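Long-range contacts in flavin prenyltransferase UbiX (Aquifex aeolicus, PDB 2EJB), which probably makes the prenylated FMN cofactor of UbiD decarboxylases by joining a dimethylallyl group from dimethylallyl phosphate to reduced FMN: residues Q2-C7 / L27-D32; V31-S36 / K59-H64; R83-V88 / V119-L124; I18-V23 / F168-L173; F69-A74 / K104-R109. One frame throughout, in Å; residues are numbered along the deposited sequence.

Contact 1: Q2-C7 / L27-D32; sequences QKIALC and LDFSVD
Strands 3-8 and 30-35 are the two parallel strands of a beta-alpha-beta unit, and helix 14-26 is the crossover between them. The helix ends in a Schellman motif in which Asp28, with positive phi, is the C-prime residue. The chain then enters the second strand through Phe29. The Phe29 ring has CG anti to its own carbonyl carbon and crosses Ile4 obliquely. Ile4 CG1 also lies anti to its carbonyl carbon, and this branch reaches Phe29 CD1 at 3.5 Å. Gln2 runs alongside the same ring and points the same way, its CG 3.9 Å from Phe29 CE1. The Gln2 amide plane is turned 79° from the ring plane, so the two flat groups do not stack. Gln2 O sits at the ring edge and accepts from Ser30 N. On the face of Ile4 and Val31, the side chains of Ile4, Leu6 and Val31 pack on Leu21 or Leu24 of the helix. Asp32 is on the other face, where OD2 is hydrogen-bonded to Tyr82 OH. Four backbone hydrogen bonds join the strands. Ser30 N to Gln2 O is 3.2 Å, and Leu6 N meets Asp32 O at 2.9 Å, nearly along the C=O axis.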
# COMPACT_ATOMS: atom_id res chain seq x y z
N GLN A 2 -7.19 -13.37 -25.93
CA GLN A 2 -6.95 -11.94 -26.03
C GLN A 2 -5.50 -11.56 -25.71
O GLN A 2 -4.71 -12.38 -25.24
CB GLN A 2 -7.91 -11.15 -25.14
CG GLN A 2 -8.82 -11.99 -24.24
CD GLN A 2 -9.98 -11.20 -23.67
OE1 GLN A 2 -9.81 -10.08 -23.19
NE2 GLN A 2 -11.17 -11.78 -23.72
N LYS A 3 -5.17 -10.31 -25.99
CA LYS A 3 -3.83 -9.79 -25.74
C LYS A 3 -3.77 -8.99 -24.45
O LYS A 3 -4.72 -8.30 -24.09
CB LYS A 3 -3.39 -8.90 -26.91
CG LYS A 3 -3.26 -9.64 -28.23
CD LYS A 3 -2.92 -8.67 -29.35
CE LYS A 3 -2.40 -9.40 -30.57
NZ LYS A 3 -3.42 -10.32 -31.16
N ILE A 4 -2.64 -9.09 -23.77
CA ILE A 4 -2.43 -8.36 -22.53
C ILE A 4 -1.04 -7.73 -22.61
O ILE A 4 -0.11 -8.33 -23.15
CB ILE A 4 -2.47 -9.30 -21.30
CG1 ILE A 4 -3.90 -9.78 -21.05
CG2 ILE A 4 -1.94 -8.58 -20.07
CD1 ILE A 4 -4.86 -8.69 -20.63
N ALA A 5 -0.93 -6.52 -22.10
CA ALA A 5 0.35 -5.82 -22.09
C ALA A 5 0.83 -5.76 -20.65
O ALA A 5 0.07 -5.39 -19.75
CB ALA A 5 0.17 -4.41 -22.65
N LEU A 6 2.08 -6.15 -20.42
CA LEU A 6 2.65 -6.15 -19.08
C LEU A 6 4.01 -5.47 -19.07
O LEU A 6 4.92 -5.86 -19.81
CB LEU A 6 2.79 -7.59 -18.56
CG LEU A 6 3.49 -7.80 -17.20
CD1 LEU A 6 2.79 -7.01 -16.10
CD2 LEU A 6 3.48 -9.28 -16.87
N CYS A 7 4.12 -4.45 -18.24
CA CYS A 7 5.36 -3.70 -18.10
C CYS A 7 5.86 -3.88 -16.68
O CYS A 7 5.10 -3.73 -15.72
CB CYS A 7 5.12 -2.21 -18.37
SG CYS A 7 4.40 -1.83 -19.98
N LEU A 27 -3.20 -18.92 -17.90
CA LEU A 27 -4.60 -18.71 -18.26
C LEU A 27 -4.77 -18.51 -19.76
O LEU A 27 -5.85 -18.15 -20.23
CB LEU A 27 -5.16 -17.51 -17.49
CG LEU A 27 -5.27 -17.75 -15.97
CD1 LEU A 27 -5.67 -16.45 -15.27
CD2 LEU A 27 -6.30 -18.84 -15.70
N ASP A 28 -3.69 -18.75 -20.50
CA ASP A 28 -3.69 -18.64 -21.96
C ASP A 28 -3.90 -17.26 -22.57
O ASP A 28 -4.78 -17.07 -23.41
CB ASP A 28 -4.71 -19.62 -22.56
CG ASP A 28 -4.34 -21.06 -22.31
OD1 ASP A 28 -3.16 -21.33 -22.01
OD2 ASP A 28 -5.24 -21.93 -22.42
N PHE A 29 -3.07 -16.31 -22.15
CA PHE A 29 -3.13 -14.95 -22.67
C PHE A 29 -1.86 -14.71 -23.49
O PHE A 29 -0.79 -15.21 -23.14
CB PHE A 29 -3.15 -13.93 -21.52
CG PHE A 29 -4.51 -13.69 -20.93
CD1 PHE A 29 -5.42 -12.87 -21.57
CD2 PHE A 29 -4.87 -14.29 -19.73
CE1 PHE A 29 -6.68 -12.63 -21.01
CE2 PHE A 29 -6.13 -14.07 -19.17
CZ PHE A 29 -7.03 -13.24 -19.82
N SER A 30 -1.98 -13.97 -24.59
CA SER A 30 -0.81 -13.64 -25.40
C SER A 30 -0.23 -12.42 -24.73
O SER A 30 -0.80 -11.33 -24.80
CB SER A 30 -1.20 -13.30 -26.84
OG SER A 30 -1.43 -14.48 -27.60
N VAL A 31 0.90 -12.58 -24.06
CA VAL A 31 1.50 -11.47 -23.35
C VAL A 31 2.64 -10.74 -24.04
O VAL A 31 3.61 -11.34 -24.49
CB VAL A 31 2.00 -11.92 -21.96
CG1 VAL A 31 2.55 -10.72 -21.19
CG2 VAL A 31 0.86 -12.57 -21.19
N ASP A 32 2.48 -9.42 -24.12
CA ASP A 32 3.50 -8.55 -24.68
C ASP A 32 4.17 -7.98 -23.44
O ASP A 32 3.55 -7.27 -22.65
CB ASP A 32 2.85 -7.45 -25.53
CG ASP A 32 2.54 -7.93 -26.94
OD1 ASP A 32 3.50 -8.26 -27.67
OD2 ASP A 32 1.36 -7.96 -27.33

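Contact 2: V31-S36 / K59-H64; sequences VDLVIS and KNVRIH
The tight part of this contact is the buried carboxylate of Asp32. Its OD1 accepts two short hydrogen bonds. Arg62 NE meets the syn lone pair of Asp32 OD1 at 2.7 Å, in a salt bridge. His64 NE2 also stands 2.7 Å from Asp32 OD1, but above the carboxylate plane, with OD1 in the plane of the imidazole. Arg62 bends at chi3 (53°), which turns its guanidinium back to Asp32, and NH2 adds weak bonds to both oxygens. Strands 30-35 and 61-65 run parallel at one border of the Rossmann-like sheet, 61-65 being one of the two edge strands within this chain. An alanine at Asp32 removes the carboxylate shared by Arg62, His64 and Tyr82, and would probably loosen the hold on the edge strand. The 61-65 side is more open: Arg62 and Ile63 are exposed, whereas Val31 and Leu33 are buried. Val61 CG1 lies 4.0 Å from Leu33 CB. At Val34 and His64 the pairing is loose, and a water near His64 O accepts from Ile35 N at 2.8 Å.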
# COMPACT_ATOMS: atom_id res chain seq x y z
N VAL A 31 0.90 -12.58 -24.06
CA VAL A 31 1.50 -11.47 -23.35
C VAL A 31 2.64 -10.74 -24.04
O VAL A 31 3.61 -11.34 -24.49
CB VAL A 31 2.00 -11.92 -21.96
CG1 VAL A 31 2.55 -10.72 -21.19
CG2 VAL A 31 0.86 -12.57 -21.19
N ASP A 32 2.48 -9.42 -24.12
CA ASP A 32 3.50 -8.55 -24.68
C ASP A 32 4.17 -7.98 -23.44
O ASP A 32 3.55 -7.27 -22.65
CB ASP A 32 2.85 -7.45 -25.53
CG ASP A 32 2.54 -7.93 -26.94
OD1 ASP A 32 3.50 -8.26 -27.67
OD2 ASP A 32 1.36 -7.96 -27.33
N LEU A 33 5.44 -8.31 -23.27
CA LEU A 33 6.19 -7.90 -22.10
C LEU A 33 7.27 -6.84 -22.31
O LEU A 33 8.03 -6.89 -23.27
CB LEU A 33 6.84 -9.13 -21.47
CG LEU A 33 7.77 -8.91 -20.29
CD1 LEU A 33 6.99 -8.35 -19.10
CD2 LEU A 33 8.43 -10.23 -19.93
N VAL A 34 7.31 -5.89 -21.39
CA VAL A 34 8.32 -4.84 -21.44
C VAL A 34 9.01 -4.88 -20.08
O VAL A 34 8.36 -4.76 -19.05
CB VAL A 34 7.72 -3.43 -21.62
CG1 VAL A 34 8.84 -2.43 -21.84
CG2 VAL A 34 6.75 -3.40 -22.79
N ILE A 35 10.33 -5.07 -20.10
CA ILE A 35 11.10 -5.12 -18.86
C ILE A 35 12.15 -4.03 -18.83
O ILE A 35 13.00 -3.96 -19.72
CB ILE A 35 11.81 -6.47 -18.70
CG1 ILE A 35 10.81 -7.61 -18.93
CG2 ILE A 35 12.41 -6.58 -17.31
CD1 ILE A 35 11.44 -8.99 -18.91
N SER A 36 12.09 -3.18 -17.81
CA SER A 36 13.05 -2.09 -17.67
C SER A 36 14.39 -2.67 -17.20
O SER A 36 14.44 -3.78 -16.67
CB SER A 36 12.56 -1.06 -16.65
OG SER A 36 12.69 -1.56 -15.33
N LYS A 59 5.10 -19.78 -22.57
CA LYS A 59 4.60 -19.74 -23.94
C LYS A 59 3.91 -18.43 -24.33
O LYS A 59 3.39 -17.71 -23.48
CB LYS A 59 3.63 -20.90 -24.18
CG LYS A 59 4.26 -22.28 -24.06
CD LYS A 59 3.77 -23.05 -22.84
CE LYS A 59 2.36 -23.59 -23.03
NZ LYS A 59 2.00 -24.59 -21.99
N ASN A 60 3.92 -18.16 -25.63
CA ASN A 60 3.31 -16.98 -26.23
C ASN A 60 3.64 -15.62 -25.64
O ASN A 60 2.77 -14.76 -25.51
CB ASN A 60 1.78 -17.16 -26.28
CG ASN A 60 1.37 -18.46 -26.93
OD1 ASN A 60 2.04 -18.94 -27.84
ND2 ASN A 60 0.27 -19.03 -26.47
N VAL A 61 4.90 -15.41 -25.27
CA VAL A 61 5.29 -14.12 -24.73
C VAL A 61 6.19 -13.41 -25.74
O VAL A 61 7.18 -13.98 -26.20
CB VAL A 61 6.04 -14.26 -23.39
CG1 VAL A 61 6.41 -12.89 -22.86
CG2 VAL A 61 5.18 -15.01 -22.39
N ARG A 62 5.81 -12.19 -26.11
CA ARG A 62 6.58 -11.39 -27.05
C ARG A 62 7.19 -10.26 -26.24
O ARG A 62 6.48 -9.47 -25.62
CB ARG A 62 5.68 -10.84 -28.16
CG ARG A 62 6.41 -10.01 -29.20
CD ARG A 62 5.55 -9.72 -30.43
NE ARG A 62 4.27 -9.13 -30.09
CZ ARG A 62 3.44 -8.57 -30.97
NH1 ARG A 62 3.76 -8.52 -32.25
NH2 ARG A 62 2.29 -8.06 -30.56
N ILE A 63 8.52 -10.21 -26.24
CA ILE A 63 9.24 -9.19 -25.49
C ILE A 63 9.61 -7.98 -26.32
O ILE A 63 10.04 -8.11 -27.46
CB ILE A 63 10.53 -9.78 -24.88
CG1 ILE A 63 10.18 -10.99 -24.01
CG2 ILE A 63 11.26 -8.72 -24.07
CD1 ILE A 63 11.39 -11.69 -23.43
N HIS A 64 9.43 -6.80 -25.73
CA HIS A 64 9.74 -5.54 -26.40
C HIS A 64 10.80 -4.78 -25.62
O HIS A 64 10.75 -4.71 -24.39
CB HIS A 64 8.48 -4.69 -26.52
CG HIS A 64 7.34 -5.39 -27.20
ND1 HIS A 64 6.87 -5.03 -28.44
CD2 HIS A 64 6.57 -6.43 -26.80
CE1 HIS A 64 5.87 -5.82 -28.79
NE2 HIS A 64 5.67 -6.68 -27.81
O HOH W 1 12.05 -5.40 -22.28

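Contact 3: R83-V88 / V119-L124; sequences RGVYVV and VPLVLL
With chi1 at -74°, Tyr86 CG lies anti to the carbonyl carbon, and the ring is carried alongside Val122. Val122 CG1, anti to the backbone N, is set beside the ring, 4.0 Å from Tyr86 CE2. The two side chains point the same way, and Val122 CB approaches Tyr86 CD2 obliquely at 3.6 Å. On the other face of the sheet, Leu123 CG is anti to its carbonyl carbon, and CD1 comes within 3.6 Å of Val87 CB. Leu121 CD1 reaches Val85 CG1 at 3.8 Å. The parallel backbones are joined by four bonds, from Val85 N to Pro120 O at 2.7 Å through to Leu124 N with Val87 O at 3.2 Å. A leucine at Tyr86 lacks the hydroxyl that meets Leu173 O, and would probably weaken the hold of helix 162-176 on the sheet. These are central strands of the Rossmann-like sheet, 82-90 lying between 3-8 and 121-125. The Tyr86 and Val122 face is covered by helices 14-26 and 162-176, through Leu20 on Tyr86 and Leu173 on Val122.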
# COMPACT_ATOMS: atom_id res chain seq x y z
N ARG A 83 -6.85 -6.26 -23.90
CA ARG A 83 -7.82 -6.29 -22.82
C ARG A 83 -7.40 -5.32 -21.71
O ARG A 83 -8.23 -4.87 -20.93
CB ARG A 83 -7.94 -7.70 -22.25
CG ARG A 83 -8.96 -7.83 -21.14
CD ARG A 83 -9.14 -9.26 -20.71
NE ARG A 83 -10.16 -9.39 -19.68
CZ ARG A 83 -10.69 -10.54 -19.29
NH1 ARG A 83 -10.29 -11.68 -19.85
NH2 ARG A 83 -11.60 -10.56 -18.33
N GLY A 84 -6.11 -5.01 -21.65
CA GLY A 84 -5.63 -4.10 -20.63
C GLY A 84 -4.12 -4.00 -20.57
O GLY A 84 -3.39 -4.79 -21.18
N VAL A 85 -3.64 -3.02 -19.82
CA VAL A 85 -2.21 -2.82 -19.66
C VAL A 85 -1.83 -2.81 -18.20
O VAL A 85 -2.38 -2.03 -17.42
CB VAL A 85 -1.74 -1.50 -20.28
CG1 VAL A 85 -0.28 -1.25 -19.93
CG2 VAL A 85 -1.93 -1.54 -21.78
N TYR A 86 -0.90 -3.68 -17.83
CA TYR A 86 -0.41 -3.77 -16.46
C TYR A 86 0.99 -3.17 -16.37
O TYR A 86 1.81 -3.35 -17.27
CB TYR A 86 -0.31 -5.22 -15.99
CG TYR A 86 -1.63 -5.89 -15.68
CD1 TYR A 86 -2.09 -6.95 -16.46
CD2 TYR A 86 -2.40 -5.49 -14.59
CE1 TYR A 86 -3.29 -7.59 -16.16
CE2 TYR A 86 -3.60 -6.13 -14.28
CZ TYR A 86 -4.04 -7.18 -15.08
OH TYR A 86 -5.22 -7.82 -14.78
N VAL A 87 1.23 -2.46 -15.28
CA VAL A 87 2.54 -1.87 -14.99
C VAL A 87 2.75 -2.37 -13.57
O VAL A 87 2.40 -1.70 -12.59
CB VAL A 87 2.51 -0.33 -15.04
CG1 VAL A 87 3.87 0.23 -14.66
CG2 VAL A 87 2.13 0.15 -16.44
N VAL A 88 3.31 -3.57 -13.48
CA VAL A 88 3.53 -4.26 -12.22
C VAL A 88 4.96 -4.80 -12.07
O VAL A 88 5.36 -5.72 -12.79
CB VAL A 88 2.55 -5.45 -12.08
CG1 VAL A 88 2.77 -6.17 -10.76
CG2 VAL A 88 1.11 -4.96 -12.22
N VAL A 119 -7.66 2.44 -23.01
CA VAL A 119 -7.41 1.02 -22.81
C VAL A 119 -7.16 0.86 -21.31
O VAL A 119 -6.39 1.63 -20.72
CB VAL A 119 -6.15 0.55 -23.58
CG1 VAL A 119 -5.74 -0.84 -23.11
CG2 VAL A 119 -6.43 0.56 -25.08
N PRO A 120 -7.81 -0.12 -20.66
CA PRO A 120 -7.61 -0.31 -19.23
C PRO A 120 -6.13 -0.25 -18.84
O PRO A 120 -5.29 -0.93 -19.45
CB PRO A 120 -8.24 -1.67 -18.97
CG PRO A 120 -9.39 -1.68 -19.96
CD PRO A 120 -8.74 -1.13 -21.21
N LEU A 121 -5.82 0.56 -17.84
CA LEU A 121 -4.45 0.72 -17.34
C LEU A 121 -4.43 0.42 -15.85
O LEU A 121 -5.14 1.06 -15.07
CB LEU A 121 -3.96 2.15 -17.59
CG LEU A 121 -2.56 2.48 -17.04
CD1 LEU A 121 -1.50 1.64 -17.76
CD2 LEU A 121 -2.28 3.95 -17.21
N VAL A 122 -3.62 -0.56 -15.45
CA VAL A 122 -3.54 -0.95 -14.04
C VAL A 122 -2.12 -0.84 -13.49
O VAL A 122 -1.19 -1.42 -14.05
CB VAL A 122 -4.06 -2.40 -13.86
CG1 VAL A 122 -4.22 -2.71 -12.39
CG2 VAL A 122 -5.38 -2.58 -14.60
N LEU A 123 -1.97 -0.11 -12.40
CA LEU A 123 -0.66 0.09 -11.77
C LEU A 123 -0.59 -0.49 -10.36
O LEU A 123 -1.54 -0.37 -9.58
CB LEU A 123 -0.33 1.59 -11.72
CG LEU A 123 0.16 2.37 -12.94
CD1 LEU A 123 -0.34 1.79 -14.24
CD2 LEU A 123 -0.25 3.84 -12.79
N LEU A 124 0.54 -1.12 -10.04
CA LEU A 124 0.73 -1.67 -8.70
C LEU A 124 1.81 -0.82 -8.08
O LEU A 124 2.97 -0.90 -8.46
CB LEU A 124 1.19 -3.14 -8.72
CG LEU A 124 1.26 -3.73 -7.30
CD1 LEU A 124 -0.16 -3.99 -6.82
CD2 LEU A 124 2.06 -5.03 -7.29

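Contact 4: I18-V23 / F168-L173; sequences IKLLQV and FVVGKL
Helices 14-26 and 162-176 pack together on the same face of the parallel Rossmann-like sheet. Their short segments here cross at -58°, with the axes 9.7 Å apart at closest. Val170 carries the contact and points toward helix 14-26. Val170 CG2, anti to the carbonyl carbon, meets the aliphatic base of Lys19 and lies 3.6 Å from Lys19 CG. Val170 CG1, anti to the backbone N, rests over the helix backbone, 3.9 Å from Leu20 CA. Val23 CG2 comes tip to tip with the same Val170 CG1 at 4.2 Å. Leu20 holds the sheet side. Its CD1 touches Val170 CG1, while CD2 meets Leu173 CD1, the two leucines crossing at about a right angle. Leu20 and Leu173 both also touch Val88 of strand 82-90, which joins the helix pair to the sheet. On the far side of helix 162-176, Lys172, predicted to bind dimethylallyl phosphate, is hydrogen-bonded through NZ to Ala128 O of the second subunit. No hydrogen bond joins the two segments. Lys19 bends at chi2 and chi3 (53° and 61°), leading its end away from Val170. Lys19 NZ then donates to Gln22 OE1 at 3.0 Å, in the plane of the amide carbonyl.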
# COMPACT_ATOMS: atom_id res chain seq x y z
N ILE A 18 6.39 -10.85 -11.88
CA ILE A 18 6.80 -12.17 -12.36
C ILE A 18 5.63 -13.13 -12.19
O ILE A 18 5.24 -13.83 -13.12
CB ILE A 18 8.02 -12.68 -11.55
CG1 ILE A 18 9.23 -11.80 -11.83
CG2 ILE A 18 8.31 -14.14 -11.89
CD1 ILE A 18 9.61 -11.76 -13.29
N LYS A 19 5.07 -13.14 -10.98
CA LYS A 19 3.94 -14.01 -10.65
C LYS A 19 2.75 -13.72 -11.56
O LYS A 19 2.08 -14.65 -12.03
CB LYS A 19 3.54 -13.81 -9.19
CG LYS A 19 2.46 -14.77 -8.71
CD LYS A 19 2.85 -16.21 -8.98
CE LYS A 19 4.13 -16.59 -8.26
NZ LYS A 19 4.57 -17.99 -8.59
N LEU A 20 2.48 -12.44 -11.78
CA LEU A 20 1.36 -12.05 -12.63
C LEU A 20 1.59 -12.57 -14.05
O LEU A 20 0.67 -13.05 -14.71
CB LEU A 20 1.22 -10.52 -12.66
CG LEU A 20 0.19 -9.95 -13.64
CD1 LEU A 20 -1.14 -10.65 -13.46
CD2 LEU A 20 0.04 -8.44 -13.41
N LEU A 21 2.83 -12.47 -14.51
CA LEU A 21 3.20 -12.93 -15.84
C LEU A 21 2.93 -14.42 -15.97
O LEU A 21 2.31 -14.87 -16.93
CB LEU A 21 4.68 -12.65 -16.10
CG LEU A 21 5.28 -13.27 -17.37
CD1 LEU A 21 4.68 -12.61 -18.60
CD2 LEU A 21 6.79 -13.09 -17.36
N GLN A 22 3.40 -15.19 -15.00
CA GLN A 22 3.22 -16.63 -15.03
C GLN A 22 1.74 -16.99 -15.09
O GLN A 22 1.34 -17.85 -15.87
CB GLN A 22 3.87 -17.27 -13.81
CG GLN A 22 5.36 -17.00 -13.72
CD GLN A 22 5.94 -17.41 -12.38
OE1 GLN A 22 5.38 -17.10 -11.33
NE2 GLN A 22 7.08 -18.09 -12.41
N VAL A 23 0.94 -16.33 -14.26
CA VAL A 23 -0.49 -16.63 -14.24
C VAL A 23 -1.18 -16.33 -15.57
O VAL A 23 -1.99 -17.12 -16.04
CB VAL A 23 -1.20 -15.87 -13.10
CG1 VAL A 23 -2.66 -16.28 -13.05
CG2 VAL A 23 -0.52 -16.19 -11.78
N PHE A 168 -2.24 -13.04 -3.35
CA PHE A 168 -3.36 -12.17 -2.99
C PHE A 168 -3.33 -10.92 -3.87
O PHE A 168 -4.32 -10.58 -4.51
CB PHE A 168 -3.27 -11.73 -1.53
CG PHE A 168 -4.25 -10.64 -1.17
CD1 PHE A 168 -5.59 -10.94 -0.91
CD2 PHE A 168 -3.85 -9.31 -1.16
CE1 PHE A 168 -6.52 -9.93 -0.66
CE2 PHE A 168 -4.78 -8.29 -0.91
CZ PHE A 168 -6.11 -8.60 -0.67
N VAL A 169 -2.18 -10.26 -3.90
CA VAL A 169 -2.03 -9.05 -4.70
C VAL A 169 -2.24 -9.35 -6.19
O VAL A 169 -2.90 -8.58 -6.90
CB VAL A 169 -0.64 -8.43 -4.48
CG1 VAL A 169 -0.50 -7.17 -5.32
CG2 VAL A 169 -0.45 -8.11 -3.00
N VAL A 170 -1.68 -10.46 -6.66
CA VAL A 170 -1.84 -10.85 -8.06
C VAL A 170 -3.31 -11.10 -8.38
O VAL A 170 -3.79 -10.77 -9.46
CB VAL A 170 -1.03 -12.13 -8.39
CG1 VAL A 170 -1.26 -12.55 -9.83
CG2 VAL A 170 0.45 -11.86 -8.16
N GLY A 171 -4.03 -11.68 -7.42
CA GLY A 171 -5.44 -11.94 -7.62
C GLY A 171 -6.23 -10.64 -7.71
O GLY A 171 -7.20 -10.54 -8.46
N LYS A 172 -5.81 -9.65 -6.93
CA LYS A 172 -6.46 -8.35 -6.93
C LYS A 172 -6.27 -7.70 -8.29
O LYS A 172 -7.18 -7.09 -8.84
CB LYS A 172 -5.86 -7.46 -5.84
CG LYS A 172 -6.63 -7.46 -4.53
CD LYS A 172 -7.97 -6.75 -4.71
CE LYS A 172 -8.72 -6.60 -3.41
NZ LYS A 172 -10.02 -5.90 -3.60
N LEU A 173 -5.06 -7.83 -8.84
CA LEU A 173 -4.75 -7.25 -10.14
C LEU A 173 -5.58 -7.87 -11.24
O LEU A 173 -6.04 -7.18 -12.15
CB LEU A 173 -3.27 -7.42 -10.44
CG LEU A 173 -2.38 -6.53 -9.57
CD1 LEU A 173 -0.93 -6.99 -9.64
CD2 LEU A 173 -2.53 -5.08 -10.04

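Contact 5: F69-A74 / K104-R109; sequences FTSPLA and KNLIHR
Arg109 CB points toward the loop 69-74 and lies 4.3 Å from Phe69 CE2. From there CG goes anti to the backbone N (chi1 173°) and packs on the methyl of Ala74, with CG 3.8 Å from Ala74 CB. A bend at chi2 (63°) then carries NE to the carbonyl of the same residue. Arg109 NE donates a weak bond to Ala74 O, long at 3.4 Å, with the oxygen in the guanidinium plane. At the tip, NH1 forms a salt bridge with Glu112, the stronger partner of this charge. Arg109 sits in the first turn of helix 106-117, which is closed by an N-cap. Asn105 OD1 accepts from His108 N at 2.7 Å, nearly along the C=O axis. The His108 ring is held as well, for its ND1 accepts from Lys104 N in the ring plane. Phe69 lies against this helix start. Its CZ is 3.5 Å from Asn105 C, and Leu106 CA lies over one face of the ring. Leu106, with CG anti to the backbone N, sends both methyls into the loop. CD2 meets Ser71 CB at 3.7 Å, and CD1 meets Ala74 CB at 3.9 Å. The loop is tightened there by a short 3-10 turn at 72-74. Phe69 is exposed, whereas Leu106 is buried and also touches His64 of strand 61-65.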
# COMPACT_ATOMS: atom_id res chain seq x y z
N PHE A 69 10.63 2.32 -29.44
CA PHE A 69 9.40 3.04 -29.70
C PHE A 69 8.73 2.68 -31.03
O PHE A 69 7.77 3.33 -31.44
CB PHE A 69 9.64 4.55 -29.67
CG PHE A 69 10.00 5.08 -28.31
CD1 PHE A 69 11.22 4.75 -27.72
CD2 PHE A 69 9.11 5.89 -27.60
CE1 PHE A 69 11.55 5.23 -26.46
CE2 PHE A 69 9.44 6.37 -26.34
CZ PHE A 69 10.66 6.04 -25.77
N THR A 70 9.25 1.65 -31.70
CA THR A 70 8.66 1.21 -32.97
C THR A 70 7.69 0.10 -32.60
O THR A 70 6.84 -0.30 -33.39
CB THR A 70 9.71 0.65 -33.95
OG1 THR A 70 10.18 -0.63 -33.50
CG2 THR A 70 10.88 1.60 -34.08
N SER A 71 7.85 -0.39 -31.37
CA SER A 71 7.02 -1.45 -30.82
C SER A 71 5.55 -1.24 -31.16
O SER A 71 5.06 -0.11 -31.17
CB SER A 71 7.18 -1.50 -29.30
OG SER A 71 6.27 -2.42 -28.72
N PRO A 72 4.82 -2.33 -31.44
CA PRO A 72 3.40 -2.22 -31.76
C PRO A 72 2.64 -1.56 -30.61
O PRO A 72 1.71 -0.79 -30.83
CB PRO A 72 2.97 -3.67 -31.95
CG PRO A 72 4.21 -4.33 -32.43
CD PRO A 72 5.26 -3.73 -31.53
N LEU A 73 3.07 -1.87 -29.39
CA LEU A 73 2.44 -1.33 -28.19
C LEU A 73 2.42 0.19 -28.14
O LEU A 73 1.63 0.78 -27.41
CB LEU A 73 3.14 -1.85 -26.94
CG LEU A 73 3.17 -3.37 -26.71
CD1 LEU A 73 3.83 -3.63 -25.36
CD2 LEU A 73 1.75 -3.95 -26.74
N ALA A 74 3.30 0.83 -28.91
CA ALA A 74 3.36 2.28 -28.92
C ALA A 74 2.39 2.89 -29.92
O ALA A 74 2.38 4.10 -30.13
CB ALA A 74 4.78 2.74 -29.23
N LYS A 104 10.01 8.75 -21.04
CA LYS A 104 11.44 8.48 -21.09
C LYS A 104 11.73 7.12 -21.70
O LYS A 104 12.84 6.86 -22.17
CB LYS A 104 12.04 8.55 -19.69
CG LYS A 104 13.53 8.24 -19.63
CD LYS A 104 14.11 8.62 -18.28
CE LYS A 104 15.58 8.27 -18.17
NZ LYS A 104 16.12 8.71 -16.85
N ASN A 105 10.73 6.23 -21.69
CA ASN A 105 10.88 4.89 -22.25
C ASN A 105 9.57 4.41 -22.85
O ASN A 105 8.54 5.09 -22.76
CB ASN A 105 11.32 3.90 -21.17
CG ASN A 105 10.28 3.71 -20.07
OD1 ASN A 105 9.09 3.88 -20.31
ND2 ASN A 105 10.73 3.36 -18.87
N LEU A 106 9.61 3.23 -23.46
CA LEU A 106 8.43 2.65 -24.09
C LEU A 106 7.29 2.49 -23.10
O LEU A 106 6.13 2.75 -23.43
CB LEU A 106 8.78 1.28 -24.68
CG LEU A 106 7.62 0.49 -25.30
CD1 LEU A 106 7.00 1.29 -26.43
CD2 LEU A 106 8.13 -0.85 -25.81
N ILE A 107 7.62 2.05 -21.89
CA ILE A 107 6.62 1.85 -20.84
C ILE A 107 5.78 3.10 -20.60
O ILE A 107 4.56 3.03 -20.46
CB ILE A 107 7.31 1.44 -19.51
CG1 ILE A 107 7.97 0.07 -19.69
CG2 ILE A 107 6.29 1.39 -18.37
CD1 ILE A 107 8.63 -0.46 -18.42
N HIS A 108 6.44 4.25 -20.55
CA HIS A 108 5.73 5.50 -20.33
C HIS A 108 4.81 5.74 -21.51
O HIS A 108 3.65 6.13 -21.35
CB HIS A 108 6.73 6.65 -20.17
CG HIS A 108 7.71 6.43 -19.06
ND1 HIS A 108 8.89 7.13 -18.97
CD2 HIS A 108 7.67 5.59 -18.00
CE1 HIS A 108 9.55 6.73 -17.89
NE2 HIS A 108 8.83 5.80 -17.29
N ARG A 109 5.32 5.49 -22.71
CA ARG A 109 4.55 5.68 -23.94
C ARG A 109 3.29 4.82 -23.92
O ARG A 109 2.20 5.28 -24.28
CB ARG A 109 5.40 5.32 -25.16
CG ARG A 109 4.64 5.32 -26.48
CD ARG A 109 4.11 6.71 -26.83
NE ARG A 109 3.29 6.68 -28.04
CZ ARG A 109 2.62 7.72 -28.52
NH1 ARG A 109 2.65 8.89 -27.89
NH2 ARG A 109 1.90 7.59 -29.63

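Contacts 2, 1 and 3 follow one another across one parallel sheet. Contacts 1 and 2 share Val31 and Asp32. Contact 1 is joined to contact 3 by probable hydrogen bonds such as Cys7 N to Tyr86 O, 2.7 Å. Contact 4 covers one face of the sheet, and its Val169 CG1 lies 3.5 Å from Leu124 CD1 of contact 3. Contact 5 lies on the other side of the chain's centre from contact 4, with centres 23 Å apart. It touches contact 2 through Ile107 on Val34. The predicted FMN site is near several contacts. Ser36 belongs to contact 2, and the side chains of Val87 and Asn105 are about 4 and 5 Å from that of Thr94.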